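Local coordinates for putative glycosidase ph117-related (Bacteroides thetaiotaomicron, PDB 5A7V), which binds mannose in a pocket and, as a GH130 member, probably cleaves mannosidic linkages by hydrolysis or phosphorolysis, at residues E327-P332 and V347-M352; D357-Y362 and A373-K378; I52-N57 and N74-P79. All blocks are in the same frame, centred on the assembly; numbering follows the deposited sequence.

Contact 1 (E327-P332 and V347-M352); sequences EPFFRP and VFIEGM. With MAN (alpha-D-mannopyranose), chain E.
Val347, the first residue of strand 347-355, pushes its branched side chain against the loop 327-332. Its CB meets the Phe330 ring obliquely, 3.8 Å from Phe330 CD2. From there the two methyls part. Val347 CG2 sits between the backbone N and the carbonyl carbon, which turns it into the loop: it comes 3.5 Å from Arg331 CA and also touches the Phe330 ring and CD of Pro332. CG1 reaches instead the peptide joining Arg331 to Pro332. A beta-branched residue suits this place, since both methyls find a partner close to the strand backbone. Farther along, Ile349 CD1 meets Phe329 CZ at 4.1 Å, at the edge of that ring, while Phe330 CB covers one face of the same ring. Phe330 also stands edge-to-face against Tyr363, and some of the loop's backbone bonds go to Ala308 and Asp384.

Phe348 points the other way and lays one ring face against the mannose, with Phe348 CZ 3.7 Å from the sugar C2, a hydrophobic platform of the kind common in carbohydrate pockets. At Val347 to Ile349 the strand thus turns apolar side chains to the loop and the Phe348 ring to the sugar, and loop and strand are joined here by apolar packing.

Contact 2 (D357-Y362 and A373-K378); sequences DKWYLY and AIYNPK
Trp359 and Tyr375 set their rings rim to rim, planes only 7° apart and neither over the face of the other; Trp359 CD1 touches Tyr375 CD2 at 3.6 Å. One face of the Tyr375 ring is covered toward its rim by Pro377 N, and the indole meets Phe39 edge-to-face and packs on Met352. The two aromatics belong to an antiparallel beta hairpin, strands 358-365 and 369-375, in a sheet, three strands as counted here, that probably forms most of one blade of the five-bladed propeller known for GH130 proteins.

Trp359 with Tyr375 and Leu361 with Ala373 are hydrogen-bonded pairs, each closed by two N-H...O bonds; Leu361 N meets Ala373 O at 2.8 Å almost head-on to the carbonyl. Between them Tyr360 and Ile374 form a non-hydrogen-bonded pair, whose side chains lie side by side on the opposite face from Trp359. CG1 of Ile374, anti to its carbonyl carbon (chi1 -54°), is carried alongside the ring of Tyr360, toward its rim, in an off-centre CH-pi contact, 4.3 Å from the centroid, and CD1 continues to Tyr360 CE2. Ala373 is small enough for Phe42 and Phe330 to pack on it; Phe42 also touches Leu361.

At the open end of the hairpin the side chains are more polar. The aliphatic part of Lys358 runs across the amide of Asn376, while its ammonium group turns back to the carbonyl of Lys356. Asn376 OD1 also accepts from Lys378 N, an Asx turn just past the end of strand 369-375. A single water completes the junction, donating to Asp357 O at 2.8 Å and to Asn376 OD1 at 2.7 Å.

Contact 3 (I52-N57 and N74-P79); sequences ISPIEN and NDTFNP. With MAN (alpha-D-mannopyranose), chain E; SO4 (sulfate ion), chain F.
This is a loop-on-strand contact: residues 52-54 run against the start of strand 75-84, an outermost strand of its four-stranded antiparallel sheet, in nearly opposite directions. Thr76 and Pro54 do most of the work.

The Thr76 hydroxyl occupies the position between its own backbone N and carbonyl carbon (chi1 52°), and this directs OG1 at the loop backbone, where it lies 3.1 Å from Ser53 C and donates a weak hydrogen bond to Ile52 O at 3.3 Å. Threonine fits because one branch is polar and the other is not: its methyl CG2 rests 3.9 Å from Pro54 CA, while CB lies against CG2 of Ile52. The Ile52 and Thr76 side chains cross at about a right angle. Pro54, with no N-H to offer the hydroxyl, instead presses its ring on the strand backbone, CG being 3.4 Å from Asn74 O and 3.6 Å from Asp75 CA.

The loop also holds a sulfate, probably from the crystallisation liquor, whose O2 accepts from Ser53 N at 2.9 Å; Arg122 is bonded to the same ion. Asn78, farther along the strand, turns to the mannose. Its ND2 gives O4 of the sugar a nearly straight bond of 3.0 Å (171°) and is also hydrogen-bonded to Asp146 OD1, which probably helps to fix the rotation of the amide.

Asn74 and Asp75 both face Glu95 of strand 87-95 in a classic beta bulge, and the Asp75 carboxylate is held by Arg105 and Ser368. Ile52 touches Val90 and Tyr92 of strand 87-95 and Val370 of strand 369-375, so the loop packs where two sheets come together.

In the fold
Contacts 1 and 3, their centres about 19 Å apart, supply residues of one sugar pocket from different sheets. Their strands also pack directly, Phe348 CB lying 3.6 Å from Asn78 OD1. Glu272, Asp146, Glu231, Asp367 and Tyr306 supply further hydrogen bonds to the mannose. Contact 2 continues the sheet of contact 1, with centres about 13 Å apart; at the classic bulge of Glu350 and Gly351 opposite Tyr362, Gly351 O and Tyr362 N are 2.8 Å apart, a probable hydrogen bond. Contact 2 lies farther from the sugar than the other two, yet it still reaches contact 3, where Tyr362 CB packs on Pro79 CG at 3.8 Å.

Contact 1 (E327-P332 and V347-M352)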
loop_
_atom_site.group_PDB
_atom_site.type_symbol
_atom_site.label_atom_id
_atom_site.label_comp_id
_atom_site.label_asym_id
_atom_site.label_seq_id
_atom_site.Cartn_x
_atom_site.Cartn_y
_atom_site.Cartn_z
ATOM N N GLU A 327 13.625 12.431 6.043
ATOM C CA GLU A 327 14.312 11.612 5.030
ATOM C C GLU A 327 13.536 10.305 4.940
ATOM O O GLU A 327 13.000 9.838 5.950
ATOM C CB GLU A 327 15.757 11.305 5.435
ATOM C CG GLU A 327 16.613 12.533 5.792
ATOM C CD GLU A 327 16.848 13.436 4.675
ATOM O OE1 GLU A 327 16.636 13.047 3.522
ATOM O OE2 GLU A 327 17.344 14.565 4.958
ATOM N N PRO A 328 13.495 9.673 3.774
ATOM C CA PRO A 328 12.778 8.394 3.692
ATOM C C PRO A 328 13.501 7.339 4.484
ATOM O O PRO A 328 14.719 7.313 4.531
ATOM C CB PRO A 328 12.767 8.084 2.199
ATOM C CG PRO A 328 14.016 8.765 1.643
ATOM C CD PRO A 328 14.179 10.008 2.501
ATOM N N PHE A 329 12.740 6.411 5.081
ATOM C CA PHE A 329 13.351 5.296 5.849
ATOM C C PHE A 329 13.703 4.092 4.947
ATOM O O PHE A 329 14.488 3.221 5.342
ATOM C CB PHE A 329 12.474 4.811 7.035
ATOM C CG PHE A 329 11.213 4.047 6.641
ATOM C CD1 PHE A 329 10.085 4.689 6.207
ATOM C CD2 PHE A 329 11.224 2.667 6.657
ATOM C CE1 PHE A 329 8.947 3.982 5.819
ATOM C CE2 PHE A 329 10.100 1.952 6.288
ATOM C CZ PHE A 329 8.961 2.592 5.889
ATOM N N PHE A 330 13.122 4.075 3.749
ATOM C CA PHE A 330 13.239 2.933 2.815
ATOM C C PHE A 330 13.110 3.561 1.441
ATOM O O PHE A 330 12.188 4.336 1.165
ATOM C CB PHE A 330 12.121 1.921 3.115
ATOM C CG PHE A 330 12.342 0.530 2.553
ATOM C CD1 PHE A 330 13.258 -0.315 3.129
ATOM C CD2 PHE A 330 11.632 0.075 1.458
ATOM C CE1 PHE A 330 13.473 -1.591 2.619
ATOM C CE2 PHE A 330 11.844 -1.190 0.951
ATOM C CZ PHE A 330 12.763 -2.018 1.550
ATOM N N ARG A 331 14.060 3.226 0.559
ATOM C CA ARG A 331 14.103 3.851 -0.771
ATOM C C ARG A 331 14.679 2.854 -1.756
ATOM O O ARG A 331 15.265 1.849 -1.342
ATOM C CB ARG A 331 14.906 5.161 -0.762
ATOM C CG ARG A 331 16.386 4.993 -0.505
ATOM C CD ARG A 331 17.063 6.341 -0.413
ATOM N NE ARG A 331 18.474 6.267 -0.067
ATOM C CZ ARG A 331 19.460 6.127 -0.962
ATOM N NH1 ARG A 331 19.209 6.063 -2.255
ATOM N NH2 ARG A 331 20.697 6.057 -0.513
ATOM N N PRO A 332 14.548 3.144 -3.064
ATOM C CA PRO A 332 15.137 2.169 -3.991
ATOM C C PRO A 332 16.663 2.032 -3.845
ATOM O O PRO A 332 17.398 3.041 -3.891
ATOM C CB PRO A 332 14.768 2.720 -5.378
ATOM C CG PRO A 332 13.436 3.407 -5.127
ATOM C CD PRO A 332 13.684 4.091 -3.778
ATOM N N VAL A 347 9.900 2.038 -4.204
ATOM C CA VAL A 347 9.640 0.998 -3.204
ATOM C C VAL A 347 8.266 1.343 -2.630
ATOM O O VAL A 347 8.144 2.121 -1.669
ATOM C CB VAL A 347 10.740 0.850 -2.136
ATOM C CG1 VAL A 347 11.974 0.208 -2.757
ATOM C CG2 VAL A 347 11.118 2.173 -1.470
ATOM N N PHE A 348 7.215 0.833 -3.270
ATOM C CA PHE A 348 5.846 1.283 -2.979
ATOM C C PHE A 348 5.265 0.404 -1.860
ATOM O O PHE A 348 4.849 -0.725 -2.101
ATOM C CB PHE A 348 4.987 1.232 -4.234
ATOM C CG PHE A 348 3.697 1.975 -4.108
ATOM C CD1 PHE A 348 3.638 3.366 -4.253
ATOM C CD2 PHE A 348 2.516 1.285 -3.750
ATOM C CE1 PHE A 348 2.466 4.054 -4.078
ATOM C CE2 PHE A 348 1.348 1.984 -3.602
ATOM C CZ PHE A 348 1.293 3.341 -3.758
ATOM N N ILE A 349 5.342 0.913 -0.629
ATOM C CA ILE A 349 5.007 0.122 0.533
ATOM C C ILE A 349 3.511 0.001 0.706
ATOM O O ILE A 349 2.774 0.973 0.576
ATOM C CB ILE A 349 5.735 0.640 1.781
ATOM C CG1 ILE A 349 5.344 2.069 2.166
ATOM C CG2 ILE A 349 7.245 0.485 1.645
ATOM C CD1 ILE A 349 5.609 2.418 3.617
ATOM N N GLU A 350 3.080 -1.236 1.012
ATOM C CA GLU A 350 1.658 -1.511 0.898
ATOM C C GLU A 350 1.154 -2.639 1.798
ATOM O O GLU A 350 -0.069 -2.639 2.089
ATOM C CB GLU A 350 1.336 -1.797 -0.551
ATOM C CG GLU A 350 -0.130 -1.812 -0.911
ATOM C CD GLU A 350 -0.361 -1.832 -2.406
ATOM O OE1 GLU A 350 0.397 -1.201 -3.174
ATOM O OE2 GLU A 350 -1.360 -2.438 -2.903
ATOM N N GLY A 351 2.000 -3.570 2.212
ATOM C CA GLY A 351 1.577 -4.642 3.107
ATOM C C GLY A 351 2.512 -4.777 4.292
ATOM O O GLY A 351 3.734 -4.565 4.139
ATOM N N MET A 352 1.971 -5.135 5.462
ATOM C CA MET A 352 2.800 -5.394 6.616
ATOM C C MET A 352 2.164 -6.522 7.411
ATOM O O MET A 352 0.926 -6.509 7.603
ATOM C CB MET A 352 2.912 -4.193 7.557
ATOM C CG MET A 352 3.718 -3.075 7.058
ATOM S SD MET A 352 3.701 -1.648 8.185
ATOM C CE MET A 352 4.758 -2.088 9.565
HETATM C C1 MAN E . 0.518 5.767 -8.113
HETATM C C2 MAN E . 0.379 4.579 -7.137
HETATM C C3 MAN E . 0.697 3.183 -7.706
HETATM C C4 MAN E . 1.959 3.213 -8.588
HETATM C C5 MAN E . 2.573 4.620 -8.707
HETATM C C6 MAN E . 3.737 4.673 -9.723
HETATM O O1 MAN E . 0.774 7.091 -7.390
HETATM O O2 MAN E . -0.982 4.613 -6.687
HETATM O O3 MAN E . -0.350 2.666 -8.504
HETATM O O4 MAN E . 2.852 2.271 -8.027
HETATM O O5 MAN E . 1.499 5.512 -9.142
HETATM O O6 MAN E . 3.243 4.355 -11.031
#

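Contact 2 (D357-Y362 and A373-K378)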
loop_
_atom_site.group_PDB
_atom_site.type_symbol
_atom_site.label_atom_id
_atom_site.label_comp_id
_atom_site.label_asym_id
_atom_site.label_seq_id
_atom_site.Cartn_x
_atom_site.Cartn_y
_atom_site.Cartn_z
ATOM N N ASP A 357 6.996 -12.421 15.836
ATOM C CA ASP A 357 7.491 -11.267 16.612
ATOM C C ASP A 357 8.319 -10.263 15.801
ATOM O O ASP A 357 9.046 -9.471 16.407
ATOM C CB ASP A 357 8.212 -11.722 17.892
ATOM C CG ASP A 357 7.303 -12.433 18.872
ATOM O OD1 ASP A 357 6.074 -12.444 18.757
ATOM O OD2 ASP A 357 7.856 -12.946 19.832
ATOM N N LYS A 358 8.124 -10.271 14.487
ATOM C CA LYS A 358 8.817 -9.314 13.618
ATOM C C LYS A 358 7.819 -8.678 12.675
ATOM O O LYS A 358 6.702 -9.179 12.449
ATOM C CB LYS A 358 9.937 -10.027 12.830
ATOM C CG LYS A 358 10.972 -10.688 13.722
ATOM C CD LYS A 358 12.035 -11.464 12.984
ATOM C CE LYS A 358 12.652 -12.495 13.886
ATOM N NZ LYS A 358 11.705 -13.665 14.112
ATOM N N TRP A 359 8.206 -7.569 12.056
ATOM C CA TRP A 359 7.399 -6.897 11.085
ATOM C C TRP A 359 7.901 -7.161 9.674
ATOM O O TRP A 359 9.019 -6.728 9.297
ATOM C CB TRP A 359 7.356 -5.400 11.332
ATOM C CG TRP A 359 6.509 -4.989 12.538
ATOM C CD1 TRP A 359 6.932 -4.607 13.787
ATOM C CD2 TRP A 359 5.067 -4.901 12.549
ATOM N NE1 TRP A 359 5.832 -4.277 14.559
ATOM C CE2 TRP A 359 4.685 -4.428 13.817
ATOM C CE3 TRP A 359 4.079 -5.105 11.578
ATOM C CZ2 TRP A 359 3.350 -4.163 14.138
ATOM C CZ3 TRP A 359 2.758 -4.880 11.902
ATOM C CH2 TRP A 359 2.398 -4.417 13.183
ATOM N N TYR A 360 7.091 -7.823 8.857
ATOM C CA TYR A 360 7.375 -8.142 7.463
ATOM C C TYR A 360 6.692 -7.120 6.573
ATOM O O TYR A 360 5.487 -6.954 6.630
ATOM C CB TYR A 360 6.887 -9.552 7.120
ATOM C CG TYR A 360 7.665 -10.657 7.795
ATOM C CD1 TYR A 360 7.521 -10.936 9.150
ATOM C CD2 TYR A 360 8.523 -11.481 7.080
ATOM C CE1 TYR A 360 8.271 -11.941 9.758
ATOM C CE2 TYR A 360 9.226 -12.504 7.688
ATOM C CZ TYR A 360 9.109 -12.734 9.030
ATOM O OH TYR A 360 9.835 -13.765 9.645
ATOM N N LEU A 361 7.492 -6.388 5.780
ATOM C CA LEU A 361 7.030 -5.325 4.879
ATOM C C LEU A 361 7.037 -5.826 3.455
ATOM O O LEU A 361 8.060 -6.411 3.029
ATOM C CB LEU A 361 8.001 -4.147 5.026
ATOM C CG LEU A 361 7.681 -2.887 4.218
ATOM C CD1 LEU A 361 6.426 -2.198 4.673
ATOM C CD2 LEU A 361 8.870 -1.957 4.316
ATOM N N TYR A 362 5.957 -5.584 2.726
ATOM C CA TYR A 362 5.805 -6.000 1.322
ATOM C C TYR A 362 5.550 -4.774 0.473
ATOM O O TYR A 362 4.751 -3.900 0.849
ATOM C CB TYR A 362 4.663 -7.047 1.163
ATOM C CG TYR A 362 5.060 -8.344 1.858
ATOM C CD1 TYR A 362 5.801 -9.287 1.199
ATOM C CD2 TYR A 362 4.704 -8.605 3.180
ATOM C CE1 TYR A 362 6.246 -10.443 1.830
ATOM C CE2 TYR A 362 5.168 -9.736 3.819
ATOM C CZ TYR A 362 5.950 -10.654 3.154
ATOM O OH TYR A 362 6.437 -11.755 3.829
ATOM N N ALA A 373 10.985 -6.914 3.133
ATOM C CA ALA A 373 12.065 -6.597 4.086
ATOM C C ALA A 373 11.522 -6.787 5.521
ATOM O O ALA A 373 10.282 -6.768 5.715
ATOM C CB ALA A 373 12.567 -5.163 3.866
ATOM N N ILE A 374 12.410 -6.997 6.484
ATOM C CA ILE A 374 12.014 -7.358 7.863
ATOM C C ILE A 374 12.569 -6.341 8.852
ATOM O O ILE A 374 13.785 -6.077 8.869
ATOM C CB ILE A 374 12.496 -8.768 8.258
ATOM C CG1 ILE A 374 12.051 -9.824 7.255
ATOM C CG2 ILE A 374 12.007 -9.111 9.682
ATOM C CD1 ILE A 374 12.640 -11.204 7.492
ATOM N N TYR A 375 11.697 -5.804 9.709
ATOM C CA TYR A 375 12.078 -5.029 10.888
ATOM C C TYR A 375 11.922 -5.959 12.087
ATOM O O TYR A 375 10.795 -6.407 12.406
ATOM C CB TYR A 375 11.208 -3.780 11.037
ATOM C CG TYR A 375 11.207 -3.137 12.399
ATOM C CD1 TYR A 375 12.388 -2.883 13.085
ATOM C CD2 TYR A 375 9.991 -2.781 13.015
ATOM C CE1 TYR A 375 12.360 -2.280 14.337
ATOM C CE2 TYR A 375 9.975 -2.186 14.250
ATOM C CZ TYR A 375 11.122 -1.955 14.936
ATOM O OH TYR A 375 11.056 -1.332 16.141
ATOM N N ASN A 376 13.015 -6.279 12.758
ATOM C CA ASN A 376 13.005 -7.107 13.949
ATOM C C ASN A 376 13.192 -6.188 15.168
ATOM O O ASN A 376 14.302 -5.723 15.433
ATOM C CB ASN A 376 14.126 -8.152 13.914
ATOM C CG ASN A 376 14.110 -9.054 15.125
ATOM O OD1 ASN A 376 13.336 -8.825 16.066
ATOM N ND2 ASN A 376 14.957 -10.058 15.119
ATOM N N PRO A 377 12.119 -5.922 15.941
ATOM C CA PRO A 377 12.290 -5.031 17.108
ATOM C C PRO A 377 13.380 -5.488 18.106
ATOM O O PRO A 377 13.962 -4.669 18.788
ATOM C CB PRO A 377 10.888 -5.052 17.748
ATOM C CG PRO A 377 9.960 -5.388 16.631
ATOM C CD PRO A 377 10.708 -6.359 15.764
ATOM N N LYS A 378 13.623 -6.798 18.203
ATOM C CA LYS A 378 14.631 -7.367 19.086
ATOM C C LYS A 378 16.047 -7.165 18.554
ATOM O O LYS A 378 17.011 -7.212 19.319
ATOM C CB LYS A 378 14.356 -8.868 19.304
ATOM C CG LYS A 378 13.050 -9.085 20.113
ATOM C CD LYS A 378 12.812 -10.570 20.404
ATOM C CE LYS A 378 11.378 -10.882 20.834
ATOM N NZ LYS A 378 11.265 -12.300 21.325
HETATM O O HOH W 1 11.475 -10.310 17.422
#

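Contact 3 (I52-N57 and N74-P79)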
loop_
_atom_site.group_PDB
_atom_site.type_symbol
_atom_site.label_atom_id
_atom_site.label_comp_id
_atom_site.label_asym_id
_atom_site.label_seq_id
_atom_site.Cartn_x
_atom_site.Cartn_y
_atom_site.Cartn_z
ATOM N N ILE A 52 8.290 -12.111 -5.634
ATOM C CA ILE A 52 7.271 -12.462 -6.625
ATOM C C ILE A 52 7.592 -11.719 -7.929
ATOM O O ILE A 52 7.698 -10.497 -7.919
ATOM C CB ILE A 52 5.816 -12.201 -6.148
ATOM C CG1 ILE A 52 5.514 -12.989 -4.838
ATOM C CG2 ILE A 52 4.829 -12.523 -7.266
ATOM C CD1 ILE A 52 4.253 -12.643 -4.104
ATOM N N SER A 53 7.737 -12.485 -9.018
ATOM C CA SER A 53 8.009 -11.975 -10.341
ATOM C C SER A 53 6.956 -12.512 -11.330
ATOM O O SER A 53 6.325 -13.556 -11.055
ATOM C CB SER A 53 9.396 -12.425 -10.832
ATOM O OG SER A 53 10.435 -11.920 -10.003
ATOM N N PRO A 54 6.808 -11.869 -12.487
ATOM C CA PRO A 54 5.888 -12.365 -13.497
ATOM C C PRO A 54 6.153 -13.798 -13.942
ATOM O O PRO A 54 7.306 -14.286 -13.891
ATOM C CB PRO A 54 6.075 -11.406 -14.669
ATOM C CG PRO A 54 6.540 -10.167 -14.054
ATOM C CD PRO A 54 7.354 -10.552 -12.852
ATOM N N ILE A 55 5.085 -14.475 -14.333
ATOM C CA ILE A 55 5.177 -15.828 -14.916
ATOM C C ILE A 55 4.422 -15.757 -16.230
ATOM O O ILE A 55 3.291 -15.319 -16.312
ATOM C CB ILE A 55 4.567 -16.900 -13.987
ATOM C CG1 ILE A 55 5.358 -16.993 -12.674
ATOM C CG2 ILE A 55 4.583 -18.277 -14.683
ATOM C CD1 ILE A 55 4.720 -17.902 -11.641
ATOM N N GLU A 56 5.106 -16.234 -17.260
ATOM C CA GLU A 56 4.667 -16.159 -18.639
ATOM C C GLU A 56 3.510 -17.119 -18.979
ATOM O O GLU A 56 2.561 -16.747 -19.684
ATOM C CB GLU A 56 5.890 -16.422 -19.555
ATOM C CG GLU A 56 6.606 -17.809 -19.473
ATOM C CD GLU A 56 6.892 -18.422 -18.064
ATOM O OE1 GLU A 56 7.811 -17.968 -17.282
ATOM O OE2 GLU A 56 6.185 -19.397 -17.753
ATOM N N ASN A 57 3.591 -18.344 -18.459
ATOM C CA ASN A 57 2.767 -19.472 -18.924
ATOM C C ASN A 57 1.453 -19.709 -18.205
ATOM O O ASN A 57 0.692 -20.558 -18.639
ATOM C CB ASN A 57 3.602 -20.775 -18.835
ATOM C CG ASN A 57 3.615 -21.360 -17.396
ATOM O OD1 ASN A 57 2.650 -22.052 -16.970
ATOM N ND2 ASN A 57 4.658 -21.077 -16.639
ATOM N N ASN A 74 3.154 -9.770 -17.345
ATOM C CA ASN A 74 3.860 -8.495 -17.580
ATOM C C ASN A 74 4.605 -8.016 -16.343
ATOM O O ASN A 74 5.802 -7.821 -16.374
ATOM C CB ASN A 74 2.881 -7.448 -18.103
ATOM C CG ASN A 74 3.387 -6.679 -19.302
ATOM O OD1 ASN A 74 4.558 -6.712 -19.680
ATOM N ND2 ASN A 74 2.464 -5.977 -19.931
ATOM N N ASP A 75 3.879 -7.874 -15.215
ATOM C CA ASP A 75 4.392 -7.217 -14.027
ATOM C C ASP A 75 3.593 -7.709 -12.821
ATOM O O ASP A 75 2.384 -7.918 -12.943
ATOM C CB ASP A 75 4.294 -5.683 -14.194
ATOM C CG ASP A 75 5.262 -5.129 -15.255
ATOM O OD1 ASP A 75 6.504 -5.095 -14.967
ATOM O OD2 ASP A 75 4.733 -4.813 -16.349
ATOM N N THR A 76 4.280 -7.930 -11.698
ATOM C CA THR A 76 3.631 -8.375 -10.459
ATOM C C THR A 76 4.166 -7.475 -9.334
ATOM O O THR A 76 5.380 -7.462 -9.061
ATOM C CB THR A 76 3.942 -9.841 -10.129
ATOM O OG1 THR A 76 5.348 -10.090 -10.136
ATOM C CG2 THR A 76 3.266 -10.750 -11.106
ATOM N N PHE A 77 3.309 -6.682 -8.688
ATOM C CA PHE A 77 3.791 -5.571 -7.850
ATOM C C PHE A 77 2.733 -5.227 -6.800
ATOM O O PHE A 77 1.903 -6.074 -6.457
ATOM C CB PHE A 77 4.322 -4.391 -8.735
ATOM C CG PHE A 77 3.336 -3.750 -9.676
ATOM C CD1 PHE A 77 2.859 -4.430 -10.796
ATOM C CD2 PHE A 77 2.917 -2.428 -9.493
ATOM C CE1 PHE A 77 2.033 -3.802 -11.698
ATOM C CE2 PHE A 77 2.092 -1.787 -10.382
ATOM C CZ PHE A 77 1.637 -2.482 -11.503
ATOM N N ASN A 78 2.846 -4.041 -6.218
ATOM C CA ASN A 78 1.890 -3.397 -5.286
ATOM C C ASN A 78 0.955 -4.366 -4.554
ATOM O O ASN A 78 -0.192 -4.537 -4.967
ATOM C CB ASN A 78 1.146 -2.311 -6.026
ATOM C CG ASN A 78 2.067 -1.161 -6.436
ATOM O OD1 ASN A 78 3.284 -1.222 -6.252
ATOM N ND2 ASN A 78 1.480 -0.165 -7.046
ATOM N N PRO A 79 1.510 -4.969 -3.494
ATOM C CA PRO A 79 0.831 -6.093 -2.831
ATOM C C PRO A 79 0.152 -5.726 -1.525
ATOM O O PRO A 79 0.596 -4.840 -0.789
ATOM C CB PRO A 79 2.005 -7.026 -2.515
ATOM C CG PRO A 79 3.106 -6.078 -2.175
ATOM C CD PRO A 79 2.922 -4.915 -3.082
HETATM C C1 MAN E . 0.518 5.767 -8.113
HETATM C C2 MAN E . 0.379 4.579 -7.137
HETATM C C3 MAN E . 0.697 3.183 -7.706
HETATM C C4 MAN E . 1.959 3.213 -8.588
HETATM C C5 MAN E . 2.573 4.620 -8.707
HETATM C C6 MAN E . 3.737 4.673 -9.723
HETATM O O1 MAN E . 0.774 7.091 -7.390
HETATM O O2 MAN E . -0.982 4.613 -6.687
HETATM O O3 MAN E . -0.350 2.666 -8.504
HETATM O O4 MAN E . 2.852 2.271 -8.027
HETATM O O5 MAN E . 1.499 5.512 -9.142
HETATM O O6 MAN E . 3.243 4.355 -11.031
HETATM S S SO4 F . 8.839 -16.717 -8.587
HETATM O O1 SO4 F . 7.654 -17.289 -7.861
HETATM O O2 SO4 F . 8.694 -15.244 -8.665
HETATM O O3 SO4 F . 8.906 -17.319 -9.944
HETATM O O4 SO4 F . 10.093 -17.035 -7.840
#